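SIR4-interacting protein SIF2 (Saccharomyces cerevisiae, PDB 1R5M) acts in transcriptional corepression as a WD-repeat subunit of the Set3C complex and antagonizes telomeric silencing in yeast. Local coordinates at residues N143-H148 and I174-S180. Numbering follows the deposited sequence.
Sequences NVLNFH and ILWNVIS
From Asn143 opposite Ile179 to His148 opposite Ile174, the two backbones run antiparallel, with CA atoms 7.7 Å apart at the first pair and 8.1 Å at the second. This is a blade-to-blade junction of a WD40 beta-propeller: strand 141-145, outermost in its blade, meets strand 173-177 of the next. It illustrates how propeller blades pack through the repeat's tryptophan, set on an inner strand and filling the interface. Leu145 lies over one face of the Trp176 indole, its CB 3.6 Å from the centroid of the six-membered ring and only 15° off the normal, while CD2 reaches over the ring fusion, 3.7 Å from CD2 of Trp176. Ile174 CG2 backs the opposite face near its rim, and Phe147 CB closes on CH2 of Trp176 at 3.6 Å. With CG anti to the carbonyl carbon (chi1 -55°), Trp176 lays its ring against Leu145, with Phe147 N at its edge, and presents NE1 to Ser166 OG. That hydroxyl also bonds NE2 of His148, and ND1 of the same imidazole bonds Asp168 OD2, completing the Trp-Ser-His-Asp tetrad characteristic of WD repeats. A leucine in place of Trp176 would probably open a gap between Leu145 and Ile174 and leave Ser166 OG less firmly fixed. Beyond the indole, the Phe147 and Ile174 side chains cross at about a right angle, with CD2 of Phe147 3.5 Å from CD1 of Ile174.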
loop_
_atom_site.group_PDB
_atom_site.type_symbol
_atom_site.label_atom_id
_atom_site.label_comp_id
_atom_site.label_asym_id
_atom_site.label_seq_id
_atom_site.Cartn_x
_atom_site.Cartn_y
_atom_site.Cartn_z
ATOM N N ASN A 143 11.894 12.255 15.298
ATOM C CA ASN A 143 13.195 12.221 14.648
ATOM C C ASN A 143 13.054 12.693 13.207
ATOM O O ASN A 143 11.974 12.608 12.626
ATOM C CB ASN A 143 13.703 10.774 14.654
ATOM C CG ASN A 143 15.209 10.669 14.772
ATOM O OD1 ASN A 143 15.939 11.621 14.508
ATOM N ND2 ASN A 143 15.685 9.487 15.161
ATOM N N VAL A 144 14.143 13.201 12.640
ATOM C CA VAL A 144 14.141 13.636 11.250
ATOM C C VAL A 144 15.175 12.763 10.556
ATOM O O VAL A 144 16.342 12.740 10.955
ATOM C CB VAL A 144 14.530 15.121 11.109
ATOM C CG1 VAL A 144 14.544 15.519 9.636
ATOM C CG2 VAL A 144 13.547 15.988 11.875
ATOM N N LEU A 145 14.733 12.029 9.538
ATOM C CA LEU A 145 15.586 11.116 8.779
ATOM C C LEU A 145 15.742 11.622 7.351
ATOM O O LEU A 145 14.931 11.308 6.476
ATOM C CB LEU A 145 14.963 9.715 8.777
ATOM C CG LEU A 145 15.072 8.879 10.064
ATOM C CD1 LEU A 145 14.528 9.637 11.260
ATOM C CD2 LEU A 145 14.312 7.574 9.870
ATOM N N ASN A 146 16.803 12.384 7.111
ATOM C CA ASN A 146 17.020 12.963 5.792
ATOM C C ASN A 146 18.250 12.439 5.059
ATOM O O ASN A 146 19.384 12.676 5.473
ATOM C CB ASN A 146 17.097 14.485 5.930
ATOM C CG ASN A 146 16.951 15.194 4.606
ATOM O OD1 ASN A 146 16.077 14.857 3.808
ATOM N ND2 ASN A 146 17.799 16.189 4.367
ATOM N N PHE A 147 18.012 11.719 3.967
ATOM C CA PHE A 147 19.093 11.174 3.154
ATOM C C PHE A 147 18.647 11.080 1.695
ATOM O O PHE A 147 19.420 11.370 0.781
ATOM C CB PHE A 147 19.515 9.794 3.664
ATOM C CG PHE A 147 20.839 9.335 3.124
ATOM C CD1 PHE A 147 22.018 9.962 3.522
ATOM C CD2 PHE A 147 20.909 8.299 2.204
ATOM C CE1 PHE A 147 23.248 9.560 3.008
ATOM C CE2 PHE A 147 22.137 7.888 1.682
ATOM C CZ PHE A 147 23.307 8.520 2.086
ATOM N N HIS A 148 17.399 10.673 1.478
ATOM C CA HIS A 148 16.860 10.574 0.122
ATOM C C HIS A 148 16.799 11.964 -0.499
ATOM O O HIS A 148 16.618 12.953 0.206
ATOM C CB HIS A 148 15.436 10.013 0.143
ATOM C CG HIS A 148 15.348 8.568 0.516
ATOM N ND1 HIS A 148 15.595 7.549 -0.381
ATOM C CD2 HIS A 148 15.007 7.969 1.683
ATOM C CE1 HIS A 148 15.406 6.386 0.218
ATOM N NE2 HIS A 148 15.048 6.614 1.469
ATOM N N ILE A 174 17.083 2.796 1.502
ATOM C CA ILE A 174 17.817 2.965 2.748
ATOM C C ILE A 174 17.267 2.135 3.900
ATOM O O ILE A 174 16.053 2.048 4.082
ATOM C CB ILE A 174 17.783 4.447 3.195
ATOM C CG1 ILE A 174 18.329 5.347 2.084
ATOM C CG2 ILE A 174 18.565 4.624 4.488
ATOM C CD1 ILE A 174 19.768 5.076 1.717
ATOM N N LEU A 175 18.173 1.530 4.664
ATOM C CA LEU A 175 17.819 0.757 5.850
ATOM C C LEU A 175 18.177 1.681 7.008
ATOM O O LEU A 175 19.333 2.088 7.147
ATOM C CB LEU A 175 18.648 -0.526 5.944
ATOM C CG LEU A 175 18.630 -1.201 7.319
ATOM C CD1 LEU A 175 17.221 -1.678 7.658
ATOM C CD2 LEU A 175 19.612 -2.369 7.318
ATOM N N TRP A 176 17.186 2.028 7.820
ATOM C CA TRP A 176 17.402 2.927 8.948
ATOM C C TRP A 176 17.191 2.284 10.301
ATOM O O TRP A 176 16.390 1.364 10.446
ATOM C CB TRP A 176 16.409 4.097 8.942
ATOM C CG TRP A 176 16.320 4.943 7.724
ATOM C CD1 TRP A 176 15.600 4.689 6.590
ATOM C CD2 TRP A 176 16.899 6.236 7.552
ATOM N NE1 TRP A 176 15.689 5.752 5.726
ATOM C CE2 TRP A 176 16.483 6.718 6.292
ATOM C CE3 TRP A 176 17.730 7.040 8.347
ATOM C CZ2 TRP A 176 16.871 7.970 5.804
ATOM C CZ3 TRP A 176 18.115 8.285 7.861
ATOM C CH2 TRP A 176 17.683 8.737 6.601
ATOM N N ASN A 177 17.925 2.780 11.291
ATOM C CA ASN A 177 17.675 2.378 12.663
ATOM C C ASN A 177 16.766 3.581 12.921
ATOM O O ASN A 177 17.238 4.716 13.022
ATOM C CB ASN A 177 18.923 2.469 13.533
ATOM C CG ASN A 177 18.599 2.319 15.004
ATOM O OD1 ASN A 177 17.608 2.868 15.480
ATOM N ND2 ASN A 177 19.433 1.581 15.732
ATOM N N VAL A 178 15.460 3.345 12.973
ATOM C CA VAL A 178 14.496 4.425 13.128
ATOM C C VAL A 178 14.537 5.169 14.459
ATOM O O VAL A 178 14.154 6.339 14.538
ATOM C CB VAL A 178 13.057 3.900 12.854
ATOM C CG1 VAL A 178 12.504 3.198 14.083
ATOM C CG2 VAL A 178 12.161 5.043 12.412
ATOM N N ILE A 179 15.016 4.502 15.502
ATOM C CA ILE A 179 15.097 5.127 16.814
ATOM C C ILE A 179 16.253 6.125 16.887
ATOM O O ILE A 179 16.083 7.241 17.381
ATOM C CB ILE A 179 15.236 4.057 17.921
ATOM C CG1 ILE A 179 13.927 3.261 18.017
ATOM C CG2 ILE A 179 15.574 4.710 19.256
ATOM C CD1 ILE A 179 13.953 2.127 19.019
ATOM N N SER A 180 17.421 5.732 16.388
ATOM C CA SER A 180 18.575 6.626 16.403
ATOM C C SER A 180 18.561 7.543 15.179
ATOM O O SER A 180 19.213 8.587 15.166
ATOM C CB SER A 180 19.879 5.821 16.432
ATOM O OG SER A 180 19.980 4.973 15.301
#